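PDB 5JM6: aminopeptidase-like protein from Chaetomium thermophilum, which probably acts as a zinc-dependent metalloaminopeptidase of the M18 family and assembles into a dodecamer. Local coordinates for residues P66-H70 against K193-V197; G126-I130 against F506-W510; T427-S432 against K473-V477; S443-N447 against V500-K504. All coordinates share one frame. Numbering follows the deposited sequence.

Contact 1. Residues P66-H70 against K193-V197; sequences PTVFH and KLVKV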
loop_
_atom_site.group_PDB
_atom_site.type_symbol
_atom_site.label_atom_id
_atom_site.label_comp_id
_atom_site.label_asym_id
_atom_site.label_seq_id
_atom_site.Cartn_x
_atom_site.Cartn_y
_atom_site.Cartn_z
ATOM N N PRO A 66 -45.464 15.065 13.556
ATOM C CA PRO A 66 -44.153 14.806 12.949
ATOM C C PRO A 66 -42.989 15.617 13.519
ATOM O O PRO A 66 -41.838 15.229 13.322
ATOM C CB PRO A 66 -44.376 15.164 11.474
ATOM C CG PRO A 66 -45.807 15.687 11.369
ATOM C CD PRO A 66 -46.241 16.019 12.752
ATOM N N THR A 67 -43.270 16.734 14.179
ATOM C CA THR A 67 -42.200 17.592 14.676
ATOM C C THR A 67 -42.298 17.756 16.183
ATOM O O THR A 67 -43.339 17.480 16.779
ATOM C CB THR A 67 -42.222 18.984 14.010
ATOM O OG1 THR A 67 -43.291 19.768 14.557
ATOM C CG2 THR A 67 -42.401 18.855 12.504
ATOM N N VAL A 68 -41.205 18.196 16.795
ATOM C CA VAL A 68 -41.163 18.353 18.239
ATOM C C VAL A 68 -42.217 19.369 18.698
ATOM O O VAL A 68 -42.759 19.252 19.797
ATOM C CB VAL A 68 -39.740 18.762 18.710
ATOM C CG1 VAL A 68 -39.395 20.180 18.278
ATOM C CG2 VAL A 68 -39.602 18.603 20.210
ATOM N N PHE A 69 -42.545 20.332 17.840
ATOM C CA PHE A 69 -43.550 21.339 18.175
ATOM C C PHE A 69 -44.960 20.765 18.165
ATOM O O PHE A 69 -45.826 21.224 18.908
ATOM C CB PHE A 69 -43.465 22.522 17.216
ATOM C CG PHE A 69 -42.113 23.154 17.171
ATOM C CD1 PHE A 69 -41.629 23.856 18.261
ATOM C CD2 PHE A 69 -41.320 23.037 16.046
ATOM C CE1 PHE A 69 -40.379 24.434 18.227
ATOM C CE2 PHE A 69 -40.070 23.615 16.004
ATOM C CZ PHE A 69 -39.598 24.314 17.096
ATOM N N HIS A 70 -45.198 19.770 17.320
ATOM C CA HIS A 70 -46.488 19.099 17.330
ATOM C C HIS A 70 -46.635 18.252 18.587
ATOM O O HIS A 70 -47.724 18.147 19.147
ATOM C CB HIS A 70 -46.667 18.235 16.082
ATOM C CG HIS A 70 -46.894 19.026 14.833
ATOM N ND1 HIS A 70 -45.862 19.577 14.102
ATOM C CD2 HIS A 70 -48.035 19.373 14.193
ATOM C CE1 HIS A 70 -46.358 20.222 13.062
ATOM N NE2 HIS A 70 -47.674 20.114 13.094
ATOM N N LYS A 193 -47.385 29.782 14.956
ATOM C CA LYS A 193 -48.426 28.875 14.483
ATOM C C LYS A 193 -47.817 27.586 13.937
ATOM O O LYS A 193 -46.698 27.589 13.424
ATOM C CB LYS A 193 -49.285 29.548 13.407
ATOM C CG LYS A 193 -49.594 31.022 13.665
ATOM C CD LYS A 193 -50.523 31.228 14.855
ATOM C CE LYS A 193 -51.975 30.974 14.489
ATOM N NZ LYS A 193 -52.349 31.663 13.223
ATOM N N LEU A 194 -48.560 26.488 14.048
ATOM C CA LEU A 194 -48.109 25.194 13.544
ATOM C C LEU A 194 -48.621 24.959 12.129
ATOM O O LEU A 194 -49.717 25.393 11.774
ATOM C CB LEU A 194 -48.573 24.052 14.452
ATOM C CG LEU A 194 -48.093 23.976 15.903
ATOM C CD1 LEU A 194 -48.537 22.653 16.517
ATOM C CD2 LEU A 194 -46.584 24.145 16.014
ATOM N N VAL A 195 -47.816 24.281 11.319
ATOM C CA VAL A 195 -48.174 24.028 9.932
ATOM C C VAL A 195 -47.712 22.635 9.507
ATOM O O VAL A 195 -46.753 22.089 10.057
ATOM C CB VAL A 195 -47.571 25.101 8.996
ATOM C CG1 VAL A 195 -46.088 24.858 8.780
ATOM C CG2 VAL A 195 -48.307 25.130 7.667
ATOM N N LYS A 196 -48.447 22.035 8.579
ATOM C CA LYS A 196 -48.078 20.741 8.035
ATOM C C LYS A 196 -48.639 20.589 6.627
ATOM O O LYS A 196 -49.801 20.914 6.393
ATOM C CB LYS A 196 -48.616 19.644 8.945
ATOM C CG LYS A 196 -47.865 18.337 8.925
ATOM C CD LYS A 196 -48.697 17.271 9.616
ATOM C CE LYS A 196 -49.415 17.832 10.839
ATOM N NZ LYS A 196 -50.671 17.081 11.115
ATOM N N VAL A 197 -47.861 20.039 5.704
ATOM C CA VAL A 197 -48.404 19.750 4.382
ATOM C C VAL A 197 -48.771 18.269 4.346
ATOM O O VAL A 197 -47.999 17.418 4.788
ATOM C CB VAL A 197 -47.421 20.119 3.250
ATOM C CG1 VAL A 197 -47.976 19.689 1.902
ATOM C CG2 VAL A 197 -47.157 21.620 3.252
#

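Contact 2. Residues G126-I130 against F506-W510; sequences GIAMI and FLDFW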
loop_
_atom_site.group_PDB
_atom_site.type_symbol
_atom_site.label_atom_id
_atom_site.label_comp_id
_atom_site.label_asym_id
_atom_site.label_seq_id
_atom_site.Cartn_x
_atom_site.Cartn_y
_atom_site.Cartn_z
ATOM N N GLY A 126 -40.528 13.302 48.502
ATOM C CA GLY A 126 -39.769 13.030 47.299
ATOM C C GLY A 126 -40.558 13.147 46.015
ATOM O O GLY A 126 -41.783 13.250 46.020
ATOM N N ILE A 127 -39.831 13.127 44.906
ATOM C CA ILE A 127 -40.427 13.204 43.585
ATOM C C ILE A 127 -40.143 11.922 42.818
ATOM O O ILE A 127 -39.012 11.442 42.797
ATOM C CB ILE A 127 -39.884 14.409 42.798
ATOM C CG1 ILE A 127 -39.938 15.666 43.666
ATOM C CG2 ILE A 127 -40.662 14.603 41.506
ATOM C CD1 ILE A 127 -38.874 16.671 43.340
ATOM N N ALA A 128 -41.175 11.361 42.202
ATOM C CA ALA A 128 -40.985 10.253 41.281
ATOM C C ALA A 128 -41.050 10.819 39.870
ATOM O O ALA A 128 -42.115 11.224 39.405
ATOM C CB ALA A 128 -42.039 9.177 41.494
ATOM N N MET A 129 -39.907 10.858 39.193
ATOM C CA MET A 129 -39.812 11.581 37.931
ATOM C C MET A 129 -39.271 10.741 36.777
ATOM O O MET A 129 -38.402 9.888 36.958
ATOM C CB MET A 129 -38.949 12.839 38.108
ATOM C CG MET A 129 -37.641 12.626 38.861
ATOM S SD MET A 129 -36.697 14.157 39.037
ATOM C CE MET A 129 -36.532 14.272 40.818
ATOM N N ILE A 130 -39.817 10.997 35.593
ATOM C CA ILE A 130 -39.363 10.374 34.356
ATOM C C ILE A 130 -38.919 11.450 33.373
ATOM O O ILE A 130 -39.621 12.442 33.172
ATOM C CB ILE A 130 -40.467 9.522 33.700
ATOM C CG1 ILE A 130 -41.061 8.536 34.707
ATOM C CG2 ILE A 130 -39.927 8.798 32.472
ATOM C CD1 ILE A 130 -42.304 7.832 34.203
ATOM N N PHE A 506 -44.001 2.591 38.149
ATOM C CA PHE A 506 -42.978 3.348 38.860
ATOM C C PHE A 506 -43.570 4.549 39.596
ATOM O O PHE A 506 -43.362 4.704 40.799
ATOM C CB PHE A 506 -41.885 3.797 37.889
ATOM C CG PHE A 506 -41.003 4.885 38.427
ATOM C CD1 PHE A 506 -40.025 4.606 39.368
ATOM C CD2 PHE A 506 -41.146 6.188 37.981
ATOM C CE1 PHE A 506 -39.214 5.611 39.859
ATOM C CE2 PHE A 506 -40.337 7.196 38.467
ATOM C CZ PHE A 506 -39.369 6.908 39.407
ATOM N N LEU A 507 -44.311 5.392 38.881
ATOM C CA LEU A 507 -44.902 6.573 39.499
ATOM C C LEU A 507 -45.844 6.186 40.639
ATOM O O LEU A 507 -45.874 6.848 41.675
ATOM C CB LEU A 507 -45.643 7.419 38.457
ATOM C CG LEU A 507 -44.800 7.993 37.311
ATOM C CD1 LEU A 507 -45.692 8.580 36.232
ATOM C CD2 LEU A 507 -43.810 9.038 37.806
ATOM N N ASP A 508 -46.592 5.101 40.464
ATOM C CA ASP A 508 -47.550 4.689 41.485
ATOM C C ASP A 508 -46.885 4.017 42.689
ATOM O O ASP A 508 -47.327 4.203 43.822
ATOM C CB ASP A 508 -48.606 3.750 40.891
ATOM C CG ASP A 508 -49.573 4.464 39.959
ATOM O OD1 ASP A 508 -49.503 5.708 39.855
ATOM O OD2 ASP A 508 -50.415 3.781 39.341
ATOM N N PHE A 509 -45.858 3.206 42.449
ATOM C CA PHE A 509 -45.254 2.435 43.536
ATOM C C PHE A 509 -43.947 2.952 44.147
ATOM O O PHE A 509 -43.472 2.371 45.122
ATOM C CB PHE A 509 -45.024 0.999 43.069
ATOM C CG PHE A 509 -46.276 0.175 43.010
ATOM C CD1 PHE A 509 -46.941 -0.179 44.171
ATOM C CD2 PHE A 509 -46.780 -0.256 41.795
ATOM C CE1 PHE A 509 -48.093 -0.941 44.123
ATOM C CE2 PHE A 509 -47.931 -1.021 41.739
ATOM C CZ PHE A 509 -48.588 -1.363 42.905
ATOM N N TRP A 510 -43.369 4.023 43.608
ATOM C CA TRP A 510 -42.053 4.457 44.084
ATOM C C TRP A 510 -42.043 4.753 45.582
ATOM O O TRP A 510 -41.155 4.293 46.301
ATOM C CB TRP A 510 -41.563 5.692 43.329
ATOM C CG TRP A 510 -40.558 6.473 44.124
ATOM C CD1 TRP A 510 -40.724 7.720 44.651
ATOM C CD2 TRP A 510 -39.246 6.044 44.517
ATOM N NE1 TRP A 510 -39.593 8.103 45.332
ATOM C CE2 TRP A 510 -38.672 7.091 45.266
ATOM C CE3 TRP A 510 -38.500 4.880 44.302
ATOM C CZ2 TRP A 510 -37.386 7.010 45.799
ATOM C CZ3 TRP A 510 -37.223 4.803 44.834
ATOM C CH2 TRP A 510 -36.681 5.860 45.572
#

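Contact 3. Residues T427-S432 against K473-V477; sequences TTDSVS and KAADV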
loop_
_atom_site.group_PDB
_atom_site.type_symbol
_atom_site.label_atom_id
_atom_site.label_comp_id
_atom_site.label_asym_id
_atom_site.label_seq_id
_atom_site.Cartn_x
_atom_site.Cartn_y
_atom_site.Cartn_z
ATOM N N THR A 427 -25.748 4.963 34.409
ATOM C CA THR A 427 -26.516 5.400 35.569
ATOM C C THR A 427 -27.021 4.233 36.414
ATOM O O THR A 427 -26.879 4.238 37.638
ATOM C CB THR A 427 -27.724 6.253 35.152
ATOM O OG1 THR A 427 -27.274 7.456 34.516
ATOM C CG2 THR A 427 -28.560 6.610 36.355
ATOM N N THR A 428 -27.617 3.242 35.758
ATOM C CA THR A 428 -28.193 2.097 36.454
ATOM C C THR A 428 -27.136 1.394 37.299
ATOM O O THR A 428 -25.959 1.359 36.936
ATOM C CB THR A 428 -28.817 1.094 35.465
ATOM O OG1 THR A 428 -29.528 1.805 34.443
ATOM C CG2 THR A 428 -29.778 0.165 36.179
ATOM N N ASP A 429 -27.556 0.859 38.440
ATOM C CA ASP A 429 -26.649 0.169 39.345
ATOM C C ASP A 429 -27.442 -0.827 40.185
ATOM O O ASP A 429 -28.658 -0.942 40.025
ATOM C CB ASP A 429 -25.881 1.174 40.218
ATOM C CG ASP A 429 -26.746 1.824 41.290
ATOM O OD1 ASP A 429 -27.926 2.129 41.024
ATOM O OD2 ASP A 429 -26.229 2.051 42.405
ATOM N N SER A 430 -26.757 -1.557 41.060
ATOM C CA SER A 430 -27.397 -2.642 41.800
ATOM C C SER A 430 -28.558 -2.137 42.656
ATOM O O SER A 430 -29.556 -2.835 42.828
ATOM C CB SER A 430 -26.373 -3.387 42.667
ATOM O OG SER A 430 -25.892 -2.587 43.730
ATOM N N VAL A 431 -28.442 -0.918 43.172
ATOM C CA VAL A 431 -29.534 -0.338 43.942
ATOM C C VAL A 431 -30.686 0.079 43.026
ATOM O O VAL A 431 -31.841 -0.251 43.293
ATOM C CB VAL A 431 -29.065 0.865 44.774
ATOM C CG1 VAL A 431 -30.246 1.496 45.494
ATOM C CG2 VAL A 431 -27.994 0.431 45.769
ATOM N N SER A 432 -30.372 0.787 41.943
ATOM C CA SER A 432 -31.394 1.192 40.982
ATOM C C SER A 432 -32.149 -0.016 40.435
ATOM O O SER A 432 -33.374 0.013 40.312
ATOM C CB SER A 432 -30.779 1.984 39.825
ATOM O OG SER A 432 -30.079 3.122 40.296
ATOM N N LYS A 473 -31.270 9.748 42.941
ATOM C CA LYS A 473 -31.081 8.348 42.633
ATOM C C LYS A 473 -31.746 8.072 41.278
ATOM O O LYS A 473 -32.825 8.595 41.000
ATOM C CB LYS A 473 -31.660 7.532 43.782
ATOM C CG LYS A 473 -30.897 6.320 44.178
ATOM C CD LYS A 473 -29.602 6.196 43.447
ATOM C CE LYS A 473 -29.267 4.729 43.288
ATOM N NZ LYS A 473 -28.815 4.110 44.551
ATOM N N ALA A 474 -31.094 7.297 40.415
ATOM C CA ALA A 474 -31.525 7.237 39.020
ATOM C C ALA A 474 -31.182 5.929 38.311
ATOM O O ALA A 474 -30.309 5.177 38.744
ATOM C CB ALA A 474 -30.927 8.413 38.251
ATOM N N ALA A 475 -31.878 5.678 37.206
ATOM C CA ALA A 475 -31.602 4.531 36.349
ATOM C C ALA A 475 -31.877 4.884 34.896
ATOM O O ALA A 475 -32.716 5.740 34.609
ATOM C CB ALA A 475 -32.437 3.336 36.767
ATOM N N ASP A 476 -31.165 4.236 33.979
ATOM C CA ASP A 476 -31.510 4.351 32.569
ATOM C C ASP A 476 -32.346 3.174 32.119
ATOM O O ASP A 476 -31.994 2.011 32.316
ATOM C CB ASP A 476 -30.281 4.474 31.672
ATOM C CG ASP A 476 -29.779 5.892 31.578
ATOM O OD1 ASP A 476 -29.339 6.445 32.600
ATOM O OD2 ASP A 476 -29.920 6.491 30.493
ATOM N N VAL A 477 -33.453 3.510 31.480
ATOM C CA VAL A 477 -34.505 2.566 31.190
ATOM C C VAL A 477 -34.922 2.751 29.739
ATOM O O VAL A 477 -34.981 3.876 29.253
ATOM C CB VAL A 477 -35.681 2.788 32.163
ATOM C CG1 VAL A 477 -36.951 2.222 31.639
ATOM C CG2 VAL A 477 -35.353 2.201 33.527
#

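Contact 4. Residues S443-N447 against V500-K504; sequences SGCVN and VKFYK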
loop_
_atom_site.group_PDB
_atom_site.type_symbol
_atom_site.label_atom_id
_atom_site.label_comp_id
_atom_site.label_asym_id
_atom_site.label_seq_id
_atom_site.Cartn_x
_atom_site.Cartn_y
_atom_site.Cartn_z
ATOM N N SER A 443 -46.097 -4.353 39.677
ATOM C CA SER A 443 -46.823 -3.890 38.493
ATOM C C SER A 443 -47.279 -5.007 37.561
ATOM O O SER A 443 -48.077 -4.772 36.654
ATOM C CB SER A 443 -45.952 -2.921 37.688
ATOM O OG SER A 443 -45.430 -1.889 38.500
ATOM N N GLY A 444 -46.767 -6.215 37.772
ATOM C CA GLY A 444 -46.992 -7.300 36.836
ATOM C C GLY A 444 -46.154 -7.147 35.577
ATOM O O GLY A 444 -46.614 -7.438 34.472
ATOM N N CYS A 445 -44.917 -6.685 35.744
ATOM C CA CYS A 445 -44.016 -6.470 34.616
ATOM C C CYS A 445 -42.773 -7.340 34.713
ATOM O O CYS A 445 -42.344 -7.707 35.807
ATOM C CB CYS A 445 -43.597 -5.001 34.532
ATOM S SG CYS A 445 -44.941 -3.845 34.210
ATOM N N VAL A 446 -42.159 -7.590 33.562
ATOM C CA VAL A 446 -40.908 -8.327 33.494
ATOM C C VAL A 446 -39.889 -7.344 32.917
ATOM O O VAL A 446 -40.111 -6.779 31.846
ATOM C CB VAL A 446 -41.018 -9.557 32.579
ATOM C CG1 VAL A 446 -42.034 -10.543 33.136
ATOM C CG2 VAL A 446 -41.393 -9.136 31.167
ATOM N N ASN A 447 -38.776 -7.137 33.617
ATOM C CA ASN A 447 -37.749 -6.213 33.153
ATOM C C ASN A 447 -36.642 -6.955 32.431
ATOM O O ASN A 447 -36.151 -7.973 32.916
ATOM C CB ASN A 447 -37.150 -5.422 34.318
ATOM C CG ASN A 447 -38.146 -4.487 34.970
ATOM O OD1 ASN A 447 -39.228 -4.239 34.438
ATOM N ND2 ASN A 447 -37.777 -3.951 36.128
ATOM N N VAL A 500 -46.008 2.013 29.012
ATOM C CA VAL A 500 -46.904 2.771 29.856
ATOM C C VAL A 500 -47.138 2.017 31.139
ATOM O O VAL A 500 -47.192 2.592 32.217
ATOM C CB VAL A 500 -48.278 2.883 29.177
ATOM C CG1 VAL A 500 -49.290 3.563 30.078
ATOM C CG2 VAL A 500 -48.172 3.584 27.841
ATOM N N LYS A 501 -47.287 0.714 31.004
ATOM C CA LYS A 501 -47.550 -0.159 32.141
ATOM C C LYS A 501 -46.418 -0.086 33.164
ATOM O O LYS A 501 -46.666 0.035 34.363
ATOM C CB LYS A 501 -47.752 -1.600 31.678
ATOM C CG LYS A 501 -48.241 -2.528 32.769
ATOM C CD LYS A 501 -48.235 -3.965 32.293
ATOM C CE LYS A 501 -48.882 -4.880 33.313
ATOM N NZ LYS A 501 -48.850 -6.298 32.868
ATOM N N PHE A 502 -45.176 -0.140 32.691
ATOM C CA PHE A 502 -44.035 -0.072 33.597
ATOM C C PHE A 502 -43.876 1.305 34.234
ATOM O O PHE A 502 -43.660 1.410 35.442
ATOM C CB PHE A 502 -42.737 -0.442 32.885
ATOM C CG PHE A 502 -41.514 -0.099 33.680
ATOM C CD1 PHE A 502 -41.178 -0.838 34.803
ATOM C CD2 PHE A 502 -40.717 0.977 33.327
ATOM C CE1 PHE A 502 -40.063 -0.519 35.550
ATOM C CE2 PHE A 502 -39.600 1.301 34.070
ATOM C CZ PHE A 502 -39.272 0.551 35.184
ATOM N N TYR A 503 -43.957 2.357 33.424
ATOM C CA TYR A 503 -43.798 3.713 33.939
ATOM C C TYR A 503 -44.883 4.051 34.953
ATOM O O TYR A 503 -44.601 4.654 35.988
ATOM C CB TYR A 503 -43.819 4.737 32.807
ATOM C CG TYR A 503 -42.660 4.642 31.850
ATOM C CD1 TYR A 503 -41.377 4.362 32.302
ATOM C CD2 TYR A 503 -42.852 4.833 30.491
ATOM C CE1 TYR A 503 -40.318 4.276 31.422
ATOM C CE2 TYR A 503 -41.804 4.748 29.606
ATOM C CZ TYR A 503 -40.540 4.470 30.075
ATOM O OH TYR A 503 -39.497 4.384 29.185
ATOM N N LYS A 504 -46.122 3.670 34.652
ATOM C CA LYS A 504 -47.212 3.883 35.597
ATOM C C LYS A 504 -46.914 3.152 36.898
ATOM O O LYS A 504 -47.186 3.662 37.983
ATOM C CB LYS A 504 -48.555 3.412 35.035
ATOM C CG LYS A 504 -49.711 3.636 36.006
ATOM C CD LYS A 504 -50.977 2.917 35.578
ATOM C CE LYS A 504 -51.846 2.564 36.781
ATOM N NZ LYS A 504 -52.766 3.662 37.192
#

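Contact 1. Residues P66-H70 against K193-V197
The first turn of helix 68-81 rests on strand 190-196, at the edge of a six-stranded antiparallel sheet. Side chains make the contact, and no hydrogen bond crosses it. Thr67 holds the N-cap position. Its p rotamer puts OG1 2.6 Å from His70 ND1, a hydrogen bond in which either atom could be the donor. With chi1 at m, His70 completes this bond and presents the rest of its ring to the strand. Leu194 CD1 lies over one ring face, 4.1 Å from His70 CD2. Val195 O sits at the ring edge, 3.6 Å from His70 CE1, while the Val195 side chain points away. Lys196 starts t,t and then bends at chi3. Its CD packs on Pro66 CG at 3.7 Å and its CE lies 3.7 Å from His70 NE2. The amino group continues to a weak hydrogen bond with His64 O. Phe69 touches Leu194 only near its root, CB to CD2 at 3.7 Å, and its ring leads away and packs on Arg179 and Glu281. The arrangement fits the two-domain M18 architecture, in which a second domain is inserted into the peptidase fold. Here a peptidase-domain helix start probably meets the edge strand of that insert.

Contact 2. Residues G126-I130 against F506-W510
Strand 127-130 and helix 506-510 run nearly antiparallel, at 161°, with axes 8.2 Å apart at closest approach. The fit is one of van der Waals packing, with no hydrogen bond across it. Ala128 is the central bump. Its methyl group enters a hollow on the helix formed by Phe506, Leu507 and Trp510. Ala128 CB lies 3.7 Å from Trp510 CD1, 4.0 Å from Phe506 CE2 and 4.1 Å from Leu507 CD2. This small side chain sits where the CA atoms of Ala128 and Leu507 are 5.7 Å apart. Leu507 also pushes CD2 against the strand backbone, 3.2 Å from Ala128 O. Phe506 reaches past the alanine, and its CE2 comes within 3.6 Å of Met129 O. Ile130 fills the next space along the strand. Its CG1 meets Phe506 CD2 at 4.0 Å, and its CD1 meets Leu507 CG at 4.0 Å. Ile127 and Met129 point away, to the other face of the sheet, where helix 353-368 covers them through Ile358 and Leu354. In the mixed sheet the strand runs between strands 330-336 and 386-394. Trp510 bonds through NE1 to Arg384 O and meets the ring of Phe386. Helix 430-443 flanks the helix, with Ile439 on Phe506 and Ile435 on Trp510.

Contact 3. Residues T427-S432 against K473-V477
Lys473 comes first in segment 473-477, and the end of its side chain reaches the start of helix 430-443. Its NZ lies 3.1 Å from Val431 CG1 and forms a long salt bridge, 3.9 Å, with Asp429 OD2. That carboxylate oxygen also pairs with Arg179 of a second subunit. Asp429 is the N-cap of the helix, and its OD1 accepts from Ser432 N at 2.9 Å. Ala474 follows. Its carbonyl O is 2.6 Å from Ser432 OG, which is also 2.5 Å from Asp429 OD1. The Ala474 methyl meets Thr427, CB to CG2 at 3.5 Å. Ala475 lies closest in backbone register to Thr428, with CA atoms 4.2 Å apart, and its CB packs on Ser432 CB at 3.7 Å. Asp476 gives the clearest link: its N donates to Thr428 OG1 at 3.0 Å, and that hydroxyl also bonds to Cys419 O. Asp476 OD1 takes a weak hydrogen bond from Thr427 OG1, 3.0 Å. Val477 packs on Phe502 and Tyr503. The motif is an Asp N-capped helix start held to a sheet strand. It borders both a subunit interface and the zinc site, with the Asp476 side chain about 6 Å from that of the zinc ligand Asp391.

Contact 4. Residues S443-N447 against V500-K504
Segment 443-447 is the exit from helix 430-443, and segment 500-504 is a regular turn of helix 495-514, with Lys504 N bonded to Val500 O at 2.9 Å. Gly444 breaks the first helix with a positive phi of 75°, a conformation glycine adopts easily. The chain then becomes extended from Cys445 to Asn447. Cys445 and Phe502 form the closest backbone pair, with CA atoms 6.5 Å apart. Lys501 is the main side chain of the contact. It is t at all four chi angles, so it reaches straight out to the turn. Its NZ donates to Gly444 O at 3.0 Å, and its CE lies 3.4 Å from Ser443 O. Cys445 points at the helix. Its SG packs on Lys501 CD at 3.8 Å and on Phe502 CA at 3.9 Å. Asn447 adds a lighter touch, OD1 to Phe502 CD1 at 3.9 Å, while its ND2 bonds to Asp437 OD1. The contact lies near the surface, but Phe502 is buried and continues inward onto Leu436 of helix 430-443 and Val477 of strand 473-481. Tyr503 and Val500 face helix 305-320. Helix 495-514 therefore packs between helix 305-320 and helix 430-443, over the mixed sheet.

Overall arrangement
Contacts 2, 3 and 4 form one cluster, with centres 13 to 16 Å apart. Contact 1 lies across the chain's centre, its own centre about 31 to 35 Å from theirs. Contacts 2 and 4 share helix 495-514 and touch where Ile130 CD1 meets Tyr503 CB at 3.7 Å. Contact 4 reaches contact 3 through Phe502 CE2 on Val477 CG1, also 3.7 Å. Contacts 2 and 3 do not touch, but both reach the same mixed sheet. The zinc site lies near this cluster: a bound zinc is about 9 Å from the Asp476 side chain in contact 3 and about 12 Å from that of Ile130 in contact 2. Contact 1 is away from that site.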